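Local coordinates for porin (Rhodobacter capsulatus, PDB 2POR), which forms trimeric outer-membrane channels through which small hydrophilic solutes, up to about 0.6 kDa, diffuse passively, at residues A[249-254]-A[259-264]. Numbering follows the deposited sequence.
Sequences VQVLDI and DVTYYG. With C8E ((hydroxyethyloxy)tri(ethyloxy)octane), chain H.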
# COMPACT_ATOMS: atom_id res chain seq x y z
N VAL A 249 -10.63 -32.42 -12.39
CA VAL A 249 -12.09 -32.41 -12.50
C VAL A 249 -12.58 -32.55 -11.07
O VAL A 249 -12.00 -33.26 -10.24
CB VAL A 249 -12.60 -33.55 -13.44
CG1 VAL A 249 -12.31 -34.92 -12.88
CG2 VAL A 249 -14.10 -33.38 -13.62
N GLN A 250 -13.60 -31.77 -10.72
CA GLN A 250 -14.13 -31.79 -9.38
C GLN A 250 -15.65 -31.79 -9.53
O GLN A 250 -16.18 -31.31 -10.55
CB GLN A 250 -13.80 -30.55 -8.58
CG GLN A 250 -12.38 -30.12 -8.65
CD GLN A 250 -12.05 -29.22 -7.50
OE1 GLN A 250 -12.25 -29.58 -6.35
NE2 GLN A 250 -11.55 -28.02 -7.70
N VAL A 251 -16.34 -32.37 -8.56
CA VAL A 251 -17.77 -32.21 -8.53
C VAL A 251 -18.14 -31.88 -7.11
O VAL A 251 -17.55 -32.30 -6.10
CB VAL A 251 -18.61 -33.48 -9.06
CG1 VAL A 251 -17.69 -34.46 -9.72
CG2 VAL A 251 -19.46 -34.07 -7.99
N LEU A 252 -19.15 -31.00 -7.09
CA LEU A 252 -19.73 -30.57 -5.84
C LEU A 252 -21.20 -30.92 -5.97
O LEU A 252 -21.80 -30.58 -6.99
CB LEU A 252 -19.55 -29.09 -5.69
CG LEU A 252 -20.24 -28.42 -4.53
CD1 LEU A 252 -19.81 -28.99 -3.19
CD2 LEU A 252 -19.96 -26.94 -4.69
N ASP A 253 -21.74 -31.62 -4.99
CA ASP A 253 -23.11 -32.11 -5.03
C ASP A 253 -23.82 -31.72 -3.73
O ASP A 253 -23.57 -32.33 -2.69
CB ASP A 253 -22.99 -33.62 -5.21
CG ASP A 253 -24.26 -34.42 -5.47
OD1 ASP A 253 -25.35 -33.90 -5.23
OD2 ASP A 253 -24.15 -35.57 -5.92
N ILE A 254 -24.72 -30.72 -3.72
CA ILE A 254 -25.38 -30.34 -2.49
C ILE A 254 -26.84 -30.74 -2.63
O ILE A 254 -27.57 -30.30 -3.53
CB ILE A 254 -25.33 -28.85 -2.24
CG1 ILE A 254 -23.85 -28.37 -2.33
CG2 ILE A 254 -25.93 -28.59 -0.85
CD1 ILE A 254 -23.62 -26.86 -2.16
N ASP A 259 -25.87 -29.75 -8.15
CA ASP A 259 -24.56 -30.36 -8.31
C ASP A 259 -23.89 -29.65 -9.47
O ASP A 259 -24.56 -29.01 -10.29
CB ASP A 259 -24.64 -31.85 -8.62
CG ASP A 259 -25.50 -32.27 -9.82
OD1 ASP A 259 -25.10 -32.08 -10.96
OD2 ASP A 259 -26.59 -32.79 -9.60
N VAL A 260 -22.57 -29.69 -9.55
CA VAL A 260 -21.84 -29.11 -10.66
C VAL A 260 -20.56 -29.94 -10.77
O VAL A 260 -20.05 -30.48 -9.78
CB VAL A 260 -21.58 -27.59 -10.35
CG1 VAL A 260 -20.79 -27.37 -9.05
CG2 VAL A 260 -20.89 -27.00 -11.56
N THR A 261 -20.12 -30.11 -12.01
CA THR A 261 -18.84 -30.70 -12.35
C THR A 261 -18.10 -29.58 -13.07
O THR A 261 -18.62 -28.95 -14.00
CB THR A 261 -19.02 -31.93 -13.28
OG1 THR A 261 -19.70 -32.91 -12.50
CG2 THR A 261 -17.69 -32.44 -13.87
N TYR A 262 -16.87 -29.30 -12.62
CA TYR A 262 -16.07 -28.22 -13.16
C TYR A 262 -14.66 -28.78 -13.36
O TYR A 262 -14.23 -29.71 -12.66
CB TYR A 262 -16.10 -27.03 -12.17
CG TYR A 262 -15.92 -27.25 -10.66
CD1 TYR A 262 -16.84 -27.93 -9.86
CD2 TYR A 262 -14.81 -26.68 -10.05
CE1 TYR A 262 -16.65 -28.02 -8.48
CE2 TYR A 262 -14.62 -26.77 -8.67
CZ TYR A 262 -15.54 -27.44 -7.89
OH TYR A 262 -15.34 -27.47 -6.53
N TYR A 263 -14.00 -28.30 -14.38
CA TYR A 263 -12.74 -28.90 -14.76
C TYR A 263 -11.88 -27.89 -15.52
O TYR A 263 -12.34 -26.83 -15.95
CB TYR A 263 -13.07 -30.16 -15.61
CG TYR A 263 -13.74 -29.79 -16.91
CD1 TYR A 263 -12.91 -29.45 -17.96
CD2 TYR A 263 -15.13 -29.70 -16.98
CE1 TYR A 263 -13.42 -28.98 -19.13
CE2 TYR A 263 -15.65 -29.23 -18.15
CZ TYR A 263 -14.79 -28.87 -19.21
OH TYR A 263 -15.29 -28.30 -20.37
N GLY A 264 -10.62 -28.21 -15.78
CA GLY A 264 -9.70 -27.35 -16.50
C GLY A 264 -8.52 -28.20 -16.97
O GLY A 264 -8.23 -29.28 -16.43
C1 C8E H . -9.54 -40.83 -0.98
C2 C8E H . -9.63 -40.31 -2.41
C3 C8E H . -10.84 -40.83 -3.17
C4 C8E H . -11.09 -39.99 -4.45
C5 C8E H . -12.15 -40.59 -5.38
C6 C8E H . -12.72 -39.68 -6.48
C7 C8E H . -11.78 -39.30 -7.60
C8 C8E H . -12.55 -39.21 -8.92
O9 C8E H . -13.64 -38.29 -9.13
C10 C8E H . -13.50 -37.49 -10.33
C11 C8E H . -14.70 -36.89 -11.11
O12 C8E H . -15.71 -37.68 -11.76
C13 C8E H . -15.45 -37.96 -13.14
C14 C8E H . -16.59 -37.80 -14.17
O15 C8E H . -17.03 -36.51 -14.64
C16 C8E H . -16.97 -36.42 -16.09
C17 C8E H . -17.43 -35.20 -16.95
O18 C8E H . -16.73 -33.92 -17.02
C19 C8E H . -16.08 -33.64 -18.26
C20 C8E H . -14.56 -33.74 -18.31
O21 C8E H . -14.05 -33.34 -19.58
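Tyr262 packs on Gln250 and Leu252 across one face of this antiparallel beta hairpin of the porin barrel. Its CG stands between backbone N and carbonyl carbon (chi1 45°), which swings the ring across the neighbouring strand and over Gln250. CB of Gln250 lies 3.8 Å from the Tyr262 ring centroid, 18° off the normal, a CH-pi contact, while the amide runs past CE2 and OH with its plane turned 38° from the ring. Leu252 CB meets Tyr262 CE1 at 4.2 Å and Val260 CG1 at 4.0 Å. With an alanine at Tyr262, Gln250 CB and Leu252 CB would probably lose their aromatic cover, leaving a gap between the strands' side chains. The Gln250 amide is hydrogen-bonded elsewhere: OE1 with Tyr200 OH, NE2 to the backbone O of Gly99 and of Asp101, a calcium-site residue.

On the opposite face Val249 and Thr261 meet diagonally, CG2 of Val249 3.7 Å from CG2 of Thr261. A C8E detergent runs along Val249, Thr261 and Tyr263, its C11 3.6 Å from CG1 of Val249; another touches Leu252 and Tyr262. Because the Gln250 face turns to Gly99 and Asp101, the Val249 side is consistent with a membrane-facing surface.

Between the faces, Gln250 pairs with Tyr262 and Leu252 with Val260 through four backbone hydrogen bonds; Gln250 N reaches Tyr262 O at 2.9 Å. At the turn end Asp253 OD1 lies 4.7 Å from Asp259 OD2. These like charges might favour protonation of one acid, but Lys230, touching Asp253, probably offsets this, leaving a balanced acidic pair beside an apolar and aromatic body.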